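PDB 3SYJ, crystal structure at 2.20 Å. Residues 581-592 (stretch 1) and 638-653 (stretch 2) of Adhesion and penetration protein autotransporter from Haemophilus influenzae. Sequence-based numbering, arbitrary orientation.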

ATOM      1  N   THR A 581       1.156  19.556  24.024  1.00 21.34           N
ATOM      2  CA  THR A 581       0.486  18.647  24.951  1.00 21.76           C
ATOM      3  C   THR A 581      -0.601  19.351  25.758  1.00 24.95           C
ATOM      4  O   THR A 581      -0.373  20.416  26.333  1.00 23.27           O
ATOM      5  N   GLN A 582      -1.784  18.750  25.806  1.00 21.35           N
ATOM      6  CA  GLN A 582      -2.858  19.281  26.634  1.00 21.02           C
ATOM      7  C   GLN A 582      -3.300  18.252  27.677  1.00 22.28           C
ATOM      8  O   GLN A 582      -3.609  17.106  27.344  1.00 25.18           O
ATOM      9  N   THR A 583      -3.334  18.659  28.938  1.00 23.11           N
ATOM     10  CA  THR A 583      -3.703  17.737  30.008  1.00 26.03           C
ATOM     11  C   THR A 583      -5.121  17.967  30.507  1.00 24.84           C
ATOM     12  O   THR A 583      -5.694  17.107  31.170  1.00 28.61           O
ATOM     13  N   LYS A 584      -5.690  19.123  30.189  1.00 24.17           N
ATOM     14  CA  LYS A 584      -6.994  19.490  30.722  1.00 23.21           C
ATOM     15  C   LYS A 584      -7.470  20.802  30.111  1.00 26.43           C
ATOM     16  O   LYS A 584      -6.751  21.428  29.338  1.00 25.63           O
ATOM     17  N   GLY A 585      -8.682  21.217  30.457  1.00 25.53           N
ATOM     18  CA  GLY A 585      -9.179  22.512  30.039  1.00 25.78           C
ATOM     19  C   GLY A 585      -9.532  22.548  28.572  1.00 25.73           C
ATOM     20  O   GLY A 585      -9.754  21.509  27.955  1.00 24.22           O
ATOM     21  N   LYS A 586      -9.589  23.754  28.017  1.00 24.57           N
ATOM     22  CA  LYS A 586      -9.954  23.936  26.621  1.00 26.48           C
ATOM     23  C   LYS A 586      -8.848  24.653  25.865  1.00 23.11           C
ATOM     24  O   LYS A 586      -8.315  25.659  26.333  1.00 21.84           O
ATOM     25  N   LEU A 587      -8.507  24.118  24.694  1.00 21.62           N
ATOM     26  CA  LEU A 587      -7.437  24.667  23.875  1.00 22.68           C
ATOM     27  C   LEU A 587      -7.962  24.958  22.471  1.00 23.35           C
ATOM     28  O   LEU A 587      -8.408  24.047  21.773  1.00 23.34           O
ATOM     29  N   PHE A 588      -7.915  26.226  22.066  1.00 20.18           N
ATOM     30  CA  PHE A 588      -8.442  26.639  20.767  1.00 17.56           C
ATOM     31  C   PHE A 588      -7.328  27.055  19.830  1.00 17.38           C
ATOM     32  O   PHE A 588      -6.494  27.887  20.182  1.00 19.87           O
ATOM     33  N   PHE A 589      -7.310  26.461  18.642  1.00 18.70           N
ATOM     34  CA  PHE A 589      -6.477  26.949  17.546  1.00 17.13           C
ATOM     35  C   PHE A 589      -7.394  27.727  16.622  1.00 19.98           C
ATOM     36  O   PHE A 589      -8.360  27.179  16.091  1.00 19.11           O
ATOM     37  N   SER A 590      -7.112  29.011  16.441  1.00 20.25           N
ATOM     38  CA  SER A 590      -8.056  29.872  15.747  1.00 17.87           C
ATOM     39  C   SER A 590      -7.365  30.945  14.919  1.00 20.26           C
ATOM     40  O   SER A 590      -6.224  31.320  15.190  1.00 17.45           O
ATOM     41  N   GLY A 591      -8.065  31.430  13.902  1.00 16.94           N
ATOM     42  CA  GLY A 591      -7.684  32.666  13.251  1.00 13.27           C
ATOM     43  C   GLY A 591      -8.224  33.777  14.127  1.00 16.04           C
ATOM     44  O   GLY A 591      -8.729  33.510  15.218  1.00 16.77           O
ATOM     45  N   ARG A 592      -8.126  35.021  13.668  1.00 18.44           N
ATOM     46  CA  ARG A 592      -8.635  36.163  14.434  1.00 18.82           C
ATOM     47  C   ARG A 592      -9.189  37.263  13.525  1.00 16.09           C
ATOM     48  O   ARG A 592      -8.788  37.388  12.365  1.00 15.33           O
ATOM     49  N   SER A 638     -10.103  19.221  26.167  1.00 22.28           N
ATOM     50  CA  SER A 638     -10.685  19.385  24.854  1.00 23.63           C
ATOM     51  C   SER A 638      -9.874  20.348  23.979  1.00 25.69           C
ATOM     52  O   SER A 638      -9.618  21.491  24.372  1.00 25.13           O
ATOM     53  N   ALA A 639      -9.476  19.869  22.801  1.00 22.17           N
ATOM     54  CA  ALA A 639      -8.777  20.675  21.793  1.00 22.00           C
ATOM     55  C   ALA A 639      -9.710  21.009  20.628  1.00 21.35           C
ATOM     56  O   ALA A 639     -10.338  20.120  20.059  1.00 24.27           O
ATOM     57  N   VAL A 640      -9.794  22.285  20.262  1.00 21.06           N
ATOM     58  CA  VAL A 640     -10.706  22.699  19.199  1.00 19.84           C
ATOM     59  C   VAL A 640      -9.978  23.506  18.137  1.00 21.34           C
ATOM     60  O   VAL A 640      -9.299  24.485  18.452  1.00 22.78           O
ATOM     61  N   VAL A 641     -10.106  23.088  16.882  1.00 18.01           N
ATOM     62  CA  VAL A 641      -9.576  23.864  15.764  1.00 17.50           C
ATOM     63  C   VAL A 641     -10.740  24.615  15.127  1.00 21.43           C
ATOM     64  O   VAL A 641     -11.639  24.005  14.543  1.00 21.41           O
ATOM     65  N   SER A 642     -10.721  25.940  15.254  1.00 21.22           N
ATOM     66  CA  SER A 642     -11.891  26.764  14.966  1.00 19.15           C
ATOM     67  C   SER A 642     -11.673  27.510  13.652  1.00 19.66           C
ATOM     68  O   SER A 642     -10.819  27.129  12.852  1.00 17.80           O
ATOM     69  N   ARG A 643     -12.448  28.569  13.432  1.00 16.59           N
ATOM     70  CA  ARG A 643     -12.596  29.190  12.116  1.00 16.97           C
ATOM     71  C   ARG A 643     -11.343  29.933  11.693  1.00 17.71           C
ATOM     72  O   ARG A 643     -10.565  30.381  12.533  1.00 15.48           O
ATOM     73  N   ASN A 644     -11.168  30.066  10.382  1.00 17.16           N
ATOM     74  CA  ASN A 644     -10.017  30.747   9.801  1.00 16.17           C
ATOM     75  C   ASN A 644      -8.668  30.142  10.196  1.00 18.25           C
ATOM     76  O   ASN A 644      -7.695  30.852  10.466  1.00 19.40           O
ATOM     77  N   VAL A 645      -8.624  28.817  10.223  1.00 17.36           N
ATOM     78  CA  VAL A 645      -7.364  28.101  10.283  1.00 18.78           C
ATOM     79  C   VAL A 645      -7.179  27.463   8.916  1.00 21.12           C
ATOM     80  O   VAL A 645      -7.926  26.557   8.535  1.00 20.39           O
ATOM     81  N   SER A 646      -6.203  27.961   8.165  1.00 18.73           N
ATOM     82  CA  SER A 646      -5.965  27.471   6.817  1.00 20.63           C
ATOM     83  C   SER A 646      -5.538  26.020   6.862  1.00 20.54           C
ATOM     84  O   SER A 646      -5.989  25.199   6.066  1.00 19.78           O
ATOM     85  N   SER A 647      -4.652  25.712   7.797  1.00 18.18           N
ATOM     86  CA  SER A 647      -4.119  24.365   7.903  1.00 21.53           C
ATOM     87  C   SER A 647      -3.554  24.130   9.285  1.00 20.98           C
ATOM     88  O   SER A 647      -3.046  25.053   9.927  1.00 20.68           O
ATOM     89  N   ILE A 648      -3.658  22.893   9.749  1.00 20.06           N
ATOM     90  CA  ILE A 648      -2.932  22.482  10.935  1.00 16.65           C
ATOM     91  C   ILE A 648      -2.197  21.195  10.605  1.00 20.43           C
ATOM     92  O   ILE A 648      -2.807  20.219  10.171  1.00 18.53           O
ATOM     93  N   GLU A 649      -0.876  21.220  10.777  1.00 17.48           N
ATOM     94  CA  GLU A 649      -0.023  20.110  10.378  1.00 21.55           C
ATOM     95  C   GLU A 649       0.637  19.423  11.573  1.00 22.25           C
ATOM     96  O   GLU A 649       1.175  20.082  12.465  1.00 20.15           O
ATOM     97  N   GLY A 650       0.613  18.092  11.565  1.00 22.86           N
ATOM     98  CA  GLY A 650       1.172  17.297  12.643  1.00 20.63           C
ATOM     99  C   GLY A 650       0.260  16.129  12.965  1.00 27.06           C
ATOM    100  O   GLY A 650      -0.895  16.109  12.537  1.00 25.35           O
ATOM    101  N   ASN A 651       0.764  15.158  13.723  1.00 22.06           N
ATOM    102  CA  ASN A 651      -0.018  13.968  14.039  1.00 23.45           C
ATOM    103  C   ASN A 651      -0.694  14.095  15.393  1.00 24.50           C
ATOM    104  O   ASN A 651      -0.122  14.651  16.326  1.00 26.57           O
ATOM    105  N   TRP A 652      -1.911  13.577  15.494  1.00 23.48           N
ATOM    106  CA  TRP A 652      -2.723  13.755  16.690  1.00 23.18           C
ATOM    107  C   TRP A 652      -2.828  12.464  17.479  1.00 23.60           C
ATOM    108  O   TRP A 652      -3.051  11.399  16.910  1.00 25.84           O
ATOM    109  N   THR A 653      -2.659  12.570  18.792  1.00 24.10           N
ATOM    110  CA  THR A 653      -2.951  11.471  19.699  1.00 24.44           C
ATOM    111  C   THR A 653      -3.881  11.941  20.815  1.00 25.59           C
ATOM    112  O   THR A 653      -3.502  12.756  21.656  1.00 24.24           O
TER

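The most unusual feature of this contact is a side chain that takes part in the backbone ladder: the carboxamide of Gln582 reaches into the space beside the first residue of the parallel strand pairing. Its CA-to-CB bond points toward stretch 2, the side chain is extended (chi1 and chi2 both t), and NE2 donates to Ser638 O at 2.9 Å and, within its own stretch, to Lys584 O at 3.1 Å. The amide thereby links Lys584 O of its own stretch to the start of strand 638-641.

Beyond this point, strands 586-589 and 638-641 run parallel, and Ser638 O also accepts from Leu587 N at 2.9 Å. Main-chain bonds continue along the pair, including Val640 N to Leu587 O (2.7 Å), Phe589 N to Val640 O (2.8 Å) and Ser642 N to Phe589 O (2.8 Å). Side chains alternate between the two faces, as in any beta strand, and the register places paired residues on the same face. Lys586 and Phe588 share one face with Ser638 and Val640; there the end of Lys586 leads away, whereas the Phe588 ring (chi1 -87°, m) comes nearer to stretch 2. Val640, with chi1 t, lies over one face of that ring: its CB is 3.9 Å from the centroid, almost on the ring normal, and its CG1 is 3.8 Å from Phe588 CE2.

The opposite face carries Leu587, Ala639, Phe589 and Val641. Phe589 (chi1 m) has the largest area covered by the other stretch and gathers contacts from well-separated parts of it. Ile648, its CA-to-CB bond pointing toward stretch 1 and both chi angles t, places CD1 over one face of the ring, 4.1 Å from the centroid. Val641 CG2 approaches Phe589 CD2 at 4.2 Å, and the end of the Trp652 side chain (chi1 m) brings CH2 to 4.1 Å from Phe589 CE2. Thus a single aromatic ring joins the paired strand to residues on both sides of the corner at Gly650.

Beyond the paired strands, polar contacts become more prominent. Val645 CG2 lies 3.8 Å from Ser590 CA, and Gly591 N donates to Arg643 O at 3.0 Å. Gly591 fits closely here: a CB would point toward stretch 2 and fall 2.4 Å from Asn644 O, a clash. Ser590 (chi1 t) donates through OG to Gly591 O at 2.7 Å and accepts from a water 3.0 Å from OG. The same water is hydrogen-bonded to Ser642 OG, also at 3.0 Å, bridging the two serine side chains where the strand pairing ends.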

ATOM      1  CB  THR A 581       1.502  18.034  25.937  1.00 24.05           C
ATOM      2  OG1 THR A 581       2.475  17.284  25.201  1.00 20.71           O
ATOM      3  CG2 THR A 581       0.799  17.123  26.952  1.00 19.87           C
ATOM      4  CB  GLN A 582      -4.040  19.706  25.768  1.00 19.05           C
ATOM      5  CG  GLN A 582      -5.196  20.278  26.556  1.00 21.06           C
ATOM      6  CD  GLN A 582      -6.376  20.622  25.675  1.00 23.22           C
ATOM      7  OE1 GLN A 582      -6.353  20.381  24.469  1.00 22.56           O
ATOM      8  NE2 GLN A 582      -7.419  21.184  26.273  1.00 21.05           N
ATOM      9  CB  THR A 583      -2.747  17.846  31.201  1.00 26.00           C
ATOM     10  OG1 THR A 583      -2.858  19.151  31.781  1.00 26.37           O
ATOM     11  CG2 THR A 583      -1.307  17.617  30.754  1.00 24.73           C
ATOM     12  CB  LYS A 584      -6.905  19.631  32.244  1.00 28.78           C
ATOM     13  CG  LYS A 584      -8.242  19.606  32.962  1.00 33.25           C
ATOM     14  CD  LYS A 584      -8.054  19.783  34.455  1.00 35.19           C
ATOM     15  CE  LYS A 584      -7.172  18.688  35.018  1.00 37.66           C
ATOM     16  NZ  LYS A 584      -7.225  18.643  36.502  1.00 40.55           N
ATOM     17  CB  LYS A 586     -11.282  24.691  26.499  1.00 25.98           C
ATOM     18  CG  LYS A 586     -12.450  23.951  27.135  1.00 31.71           C
ATOM     19  CD  LYS A 586     -13.775  24.633  26.851  1.00 42.45           C
ATOM     20  CE  LYS A 586     -13.948  25.908  27.665  1.00 45.73           C
ATOM     21  NZ  LYS A 586     -14.562  25.655  28.995  1.00 47.11           N
ATOM     22  CB  LEU A 587      -6.262  23.686  23.823  1.00 21.63           C
ATOM     23  CG  LEU A 587      -5.042  24.066  22.986  1.00 19.53           C
ATOM     24  CD1 LEU A 587      -4.412  25.355  23.498  1.00 17.96           C
ATOM     25  CD2 LEU A 587      -4.030  22.931  22.996  1.00 20.15           C
ATOM     26  CB  PHE A 588      -9.426  27.812  20.916  1.00 20.83           C
ATOM     27  CG  PHE A 588     -10.847  27.390  21.189  1.00 20.78           C
ATOM     28  CD1 PHE A 588     -11.181  26.764  22.376  1.00 21.07           C
ATOM     29  CD2 PHE A 588     -11.847  27.627  20.261  1.00 21.32           C
ATOM     30  CE1 PHE A 588     -12.488  26.375  22.630  1.00 22.89           C
ATOM     31  CE2 PHE A 588     -13.153  27.244  20.513  1.00 23.36           C
ATOM     32  CZ  PHE A 588     -13.471  26.621  21.699  1.00 22.67           C
ATOM     33  CB  PHE A 589      -5.830  25.795  16.782  1.00 19.78           C
ATOM     34  CG  PHE A 589      -4.920  24.942  17.618  1.00 16.16           C
ATOM     35  CD1 PHE A 589      -3.554  25.171  17.635  1.00 18.56           C
ATOM     36  CD2 PHE A 589      -5.433  23.908  18.379  1.00 18.40           C
ATOM     37  CE1 PHE A 589      -2.712  24.380  18.401  1.00 21.14           C
ATOM     38  CE2 PHE A 589      -4.609  23.118  19.148  1.00 20.87           C
ATOM     39  CZ  PHE A 589      -3.241  23.354  19.162  1.00 21.77           C
ATOM     40  CB  SER A 590      -8.984  30.539  16.768  1.00 19.15           C
ATOM     41  OG  SER A 590      -9.978  31.332  16.133  1.00 20.21           O
ATOM     42  CB  ARG A 592      -7.543  36.749  15.332  1.00 17.12           C
ATOM     43  CG  ARG A 592      -6.287  37.178  14.589  1.00 12.37           C
ATOM     44  CD  ARG A 592      -5.645  38.366  15.275  1.00 17.33           C
ATOM     45  NE  ARG A 592      -6.522  39.529  15.198  1.00 17.77           N
ATOM     46  CZ  ARG A 592      -6.449  40.593  15.992  1.00 17.48           C
ATOM     47  NH1 ARG A 592      -5.526  40.663  16.942  1.00 14.53           N
ATOM     48  NH2 ARG A 592      -7.307  41.590  15.832  1.00 15.43           N
ATOM     49  CB  SER A 638     -12.114  19.896  25.006  1.00 28.77           C
ATOM     50  OG  SER A 638     -12.872  19.602  23.843  1.00 37.55           O
ATOM     51  CB  ALA A 639      -7.535  19.938  21.279  1.00 14.30           C
ATOM     52  CB  VAL A 640     -11.867  23.546  19.753  1.00 21.21           C
ATOM     53  CG1 VAL A 640     -12.832  23.935  18.631  1.00 21.30           C
ATOM     54  CG2 VAL A 640     -12.599  22.802  20.859  1.00 17.67           C
ATOM     55  CB  VAL A 641      -8.880  22.973  14.726  1.00 19.18           C
ATOM     56  CG1 VAL A 641      -8.229  23.821  13.641  1.00 16.65           C
ATOM     57  CG2 VAL A 641      -7.848  22.075  15.406  1.00 15.91           C
ATOM     58  CB  SER A 642     -12.061  27.840  16.050  1.00 21.38           C
ATOM     59  OG  SER A 642     -13.329  28.470  15.968  1.00 17.83           O
ATOM     60  CB  ARG A 643     -13.797  30.140  12.087  1.00 17.77           C
ATOM     61  CG  ARG A 643     -13.804  31.202  13.190  1.00 18.36           C
ATOM     62  CD  ARG A 643     -14.873  32.266  12.927  1.00 16.90           C
ATOM     63  NE  ARG A 643     -14.570  33.031  11.720  1.00 18.40           N
ATOM     64  CZ  ARG A 643     -15.268  34.083  11.299  1.00 19.69           C
ATOM     65  NH1 ARG A 643     -16.322  34.509  11.990  1.00 16.42           N
ATOM     66  NH2 ARG A 643     -14.910  34.708  10.182  1.00 19.41           N
ATOM     67  CB  ASN A 644     -10.073  32.253  10.065  1.00 15.47           C
ATOM     68  CG  ASN A 644     -11.316  32.900   9.462  1.00 20.89           C
ATOM     69  OD1 ASN A 644     -12.312  33.103  10.157  1.00 15.60           O
ATOM     70  ND2 ASN A 644     -11.271  33.200   8.157  1.00 13.62           N
ATOM     71  CB  VAL A 645      -7.361  27.007  11.365  1.00 18.70           C
ATOM     72  CG1 VAL A 645      -6.044  26.251  11.339  1.00 16.42           C
ATOM     73  CG2 VAL A 645      -7.618  27.610  12.749  1.00 17.19           C
ATOM     74  CB  SER A 646      -4.888  28.303   6.126  1.00 19.20           C
ATOM     75  OG  SER A 646      -5.381  29.586   5.806  1.00 26.65           O
ATOM     76  CB  SER A 647      -3.017  24.143   6.865  1.00 21.44           C
ATOM     77  OG  SER A 647      -1.942  25.043   7.064  1.00 23.38           O
ATOM     78  CB  ILE A 648      -3.852  22.359  12.177  1.00 18.12           C
ATOM     79  CG1 ILE A 648      -3.017  22.159  13.443  1.00 16.93           C
ATOM     80  CG2 ILE A 648      -4.919  21.275  11.984  1.00 15.49           C
ATOM     81  CD1 ILE A 648      -3.791  22.399  14.718  1.00 14.50           C
ATOM     82  CB  GLU A 649       1.060  20.579   9.397  1.00 21.39           C
ATOM     83  CG  GLU A 649       1.942  19.446   8.890  1.00 25.45           C
ATOM     84  CD  GLU A 649       3.087  19.918   8.005  1.00 35.06           C
ATOM     85  OE1 GLU A 649       2.956  20.975   7.354  1.00 35.77           O
ATOM     86  OE2 GLU A 649       4.119  19.216   7.953  1.00 40.45           O
ATOM     87  CB  ASN A 651       0.858  12.713  13.985  1.00 27.45           C
ATOM     88  CG  ASN A 651       1.424  12.457  12.594  1.00 25.98           C
ATOM     89  OD1 ASN A 651       0.736  12.618  11.582  1.00 28.20           O
ATOM     90  ND2 ASN A 651       2.687  12.062  12.540  1.00 25.28           N
ATOM     91  CB  TRP A 652      -4.129  14.257  16.318  1.00 25.61           C
ATOM     92  CG  TRP A 652      -4.150  15.697  15.865  1.00 30.58           C
ATOM     93  CD1 TRP A 652      -3.750  16.186  14.647  1.00 22.29           C
ATOM     94  CD2 TRP A 652      -4.580  16.833  16.630  1.00 21.64           C
ATOM     95  NE1 TRP A 652      -3.902  17.551  14.615  1.00 23.28           N
ATOM     96  CE2 TRP A 652      -4.412  17.972  15.818  1.00 23.53           C
ATOM     97  CE3 TRP A 652      -5.094  16.993  17.922  1.00 17.29           C
ATOM     98  CZ2 TRP A 652      -4.734  19.255  16.258  1.00 20.74           C
ATOM     99  CZ3 TRP A 652      -5.410  18.269  18.358  1.00 18.51           C
ATOM    100  CH2 TRP A 652      -5.230  19.382  17.528  1.00 18.14           C
ATOM    101  CB  THR A 653      -1.677  10.877  20.318  1.00 22.31           C
ATOM    102  OG1 THR A 653      -0.829  10.382  19.277  1.00 25.23           O
ATOM    103  CG2 THR A 653      -2.035   9.735  21.257  1.00 23.51           C
TER
HETATM  104  O   HOH W   1     -12.410  30.735  17.733  1.00 21.54           O